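Local coordinates for protein protease (Actinomadura keratinilytica, PDB 8C4X) that probably acts as a calcium-binding serine endopeptidase of the subtilisin (S8) family, this chain probably being its inhibitor I9 propeptide, at residues 53-56 with 57-61. Sequence-based numbering, arbitrary orientation.
Unlike the reference sequence in segment 57-61: Asp58 (reference Ala), Ser61 (reference Ala).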
ATOM      1  N   ALA B  53      -0.753  -4.789   2.844  1.00 12.04           N
ATOM      2  CA  ALA B  53       0.156  -5.914   2.684  1.00 11.63           C
ATOM      3  C   ALA B  53       1.447  -5.640   3.430  1.00 12.84           C
ATOM      4  O   ALA B  53       1.821  -4.489   3.676  1.00 12.70           O
ATOM      5  CB  ALA B  53       0.454  -6.185   1.204  1.00 12.99           C
ATOM      6  N   LYS B  54       2.122  -6.727   3.784  1.00 17.10           N
ATOM      7  CA  LYS B  54       3.523  -6.650   4.156  1.00 13.61           C
ATOM      8  C   LYS B  54       4.345  -6.508   2.885  1.00 14.72           C
ATOM      9  O   LYS B  54       4.087  -7.198   1.895  1.00 19.04           O
ATOM     10  CB  LYS B  54       3.945  -7.897   4.929  1.00 15.09           C
ATOM     11  CG  LYS B  54       3.367  -7.951   6.337  1.00 22.10           C
ATOM     12  CD  LYS B  54       4.236  -8.766   7.272  1.00 33.18           C
ATOM     13  CE  LYS B  54       3.624  -8.830   8.671  1.00 37.81           C
ATOM     14  NZ  LYS B  54       3.620  -7.497   9.358  1.00 28.68           N
ATOM     15  N   LEU B  55       5.302  -5.589   2.895  1.00 14.02           N
ATOM     16  CA  LEU B  55       6.184  -5.373   1.753  1.00 14.93           C
ATOM     17  C   LEU B  55       7.620  -5.301   2.244  1.00 20.40           C
ATOM     18  O   LEU B  55       7.919  -4.553   3.180  1.00 18.91           O
ATOM     19  CB  LEU B  55       5.824  -4.081   1.011  1.00 17.55           C
ATOM     20  CG  LEU B  55       4.404  -3.978   0.458  1.00 14.77           C
ATOM     21  CD1 LEU B  55       4.188  -2.594  -0.144  1.00 16.48           C
ATOM     22  CD2 LEU B  55       4.141  -5.069  -0.582  1.00 19.10           C
ATOM     23  N   THR B  56       8.500  -6.078   1.621  1.00 20.85           N
ATOM     24  CA  THR B  56       9.921  -5.887   1.856  1.00 24.03           C
ATOM     25  C   THR B  56      10.351  -4.521   1.326  1.00 28.68           C
ATOM     26  O   THR B  56       9.642  -3.873   0.549  1.00 27.41           O
ATOM     27  CB  THR B  56      10.734  -6.994   1.183  1.00 30.63           C
ATOM     28  OG1 THR B  56      10.608  -6.882  -0.240  1.00 26.42           O
ATOM     29  CG2 THR B  56      10.231  -8.357   1.615  1.00 26.90           C
ATOM     30  N   ASP B  57      11.525  -4.072   1.768  1.00 30.95           N
ATOM     31  CA  ASP B  57      12.031  -2.787   1.295  1.00 27.69           C
ATOM     32  C   ASP B  57      12.119  -2.757  -0.227  1.00 27.00           C
ATOM     33  O   ASP B  57      11.837  -1.729  -0.853  1.00 30.22           O
ATOM     34  CB  ASP B  57      13.392  -2.495   1.920  1.00 30.61           C
ATOM     35  CG  ASP B  57      13.284  -2.102   3.377  1.00 43.17           C
ATOM     36  OD1 ASP B  57      12.236  -1.534   3.762  1.00 41.44           O
ATOM     37  OD2 ASP B  57      14.245  -2.355   4.135  1.00 42.47           O
ATOM     38  N   ASP B  58      12.498  -3.879  -0.841  1.00 31.05           N
ATOM     39  CA  ASP B  58      12.617  -3.921  -2.293  1.00 31.41           C
ATOM     40  C   ASP B  58      11.249  -3.873  -2.965  1.00 31.22           C
ATOM     41  O   ASP B  58      11.063  -3.159  -3.957  1.00 31.71           O
ATOM     42  CB  ASP B  58      13.390  -5.170  -2.716  1.00 35.45           C
ATOM     43  CG  ASP B  58      13.502  -5.303  -4.222  1.00 42.36           C
ATOM     44  OD1 ASP B  58      14.085  -4.400  -4.860  1.00 50.30           O
ATOM     45  OD2 ASP B  58      13.008  -6.314  -4.767  1.00 48.44           O
ATOM     46  N   GLN B  59      10.279  -4.629  -2.444  1.00 26.36           N
ATOM     47  CA  GLN B  59       8.916  -4.550  -2.967  1.00 27.13           C
ATOM     48  C   GLN B  59       8.388  -3.124  -2.896  1.00 30.72           C
ATOM     49  O   GLN B  59       7.771  -2.627  -3.846  1.00 26.81           O
ATOM     50  CB  GLN B  59       7.991  -5.474  -2.185  1.00 25.30           C
ATOM     51  CG  GLN B  59       8.071  -6.927  -2.530  1.00 25.26           C
ATOM     52  CD  GLN B  59       7.101  -7.738  -1.703  1.00 25.66           C
ATOM     53  OE1 GLN B  59       7.151  -7.713  -0.469  1.00 24.49           O
ATOM     54  NE2 GLN B  59       6.201  -8.450  -2.372  1.00 25.92           N
ATOM     55  N   LEU B  60       8.589  -2.464  -1.752  1.00 23.65           N
ATOM     56  CA  LEU B  60       8.134  -1.090  -1.597  1.00 26.07           C
ATOM     57  C   LEU B  60       8.803  -0.177  -2.613  1.00 30.48           C
ATOM     58  O   LEU B  60       8.149   0.685  -3.210  1.00 26.09           O
ATOM     59  CB  LEU B  60       8.398  -0.617  -0.167  1.00 19.32           C
ATOM     60  CG  LEU B  60       7.982   0.807   0.193  1.00 23.92           C
ATOM     61  CD1 LEU B  60       6.467   0.904   0.329  1.00 18.57           C
ATOM     62  CD2 LEU B  60       8.656   1.213   1.488  1.00 27.82           C
ATOM     63  N   SER B  61      10.106  -0.360  -2.835  1.00 28.79           N
ATOM     64  CA  SER B  61      10.801   0.438  -3.841  1.00 32.06           C
ATOM     65  C   SER B  61      10.141   0.294  -5.204  1.00 28.36           C
ATOM     66  O   SER B  61       9.850   1.291  -5.877  1.00 30.48           O
ATOM     67  CB  SER B  61      12.270   0.026  -3.918  1.00 29.57           C
ATOM     68  OG  SER B  61      13.054   0.834  -3.069  1.00 42.92           O
TER
HETATM   69  O   HOH W   1       6.687  -9.419   1.690  1.00 24.32           O
HETATM   70  O   HOH W   2       9.257  -2.296   4.046  1.00 24.05           O
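With OG1 held between its own backbone N and carbonyl carbon (chi1 66°), Thr56 faces the first helical turn, while Gln59 turns CG back beside its backbone N (chi1 -78°) and runs extended toward Thr56. The result is a capping box at the N-terminus of helix 57-64. Gln59 N donates to Thr56 OG1 at 3.2 Å, almost straight, and in return Thr56 N donates to Gln59 OE1 at 3.0 Å, reaching a lone pair in the carbonyl plane. Threonine suits the N-cap because its short branch carries an acceptor; glutamine is long enough to return the bond. Leu60 N to Thr56 O, 2.9 Å, is the first i to i+4 helical bond. A water 2.8 Å from Gln59 OE1 probably donates to it, and the Gln59 side chain crosses that of Leu55 at about a right angle, OE1 lying 3.4 Å from Leu55 CA. Cutting Gln59 back to an alanine is likely to leave Thr56 N without its side-chain acceptor and the first turn less firmly held. Beyond the capping residues, Leu55 CD1 lies 4.2 Å from Leu60 CD1, and both leucines pack on Tyr19 of strand 18-23, seating the helix against the sheet of this I9 inhibitor domain. A second water bridges Leu55 O and Asp57 OD1. Asp57 and Asp58, the latter salt-bridged to Lys62, put carboxylates in the first turn, where they would probably interact favourably with the helix dipole.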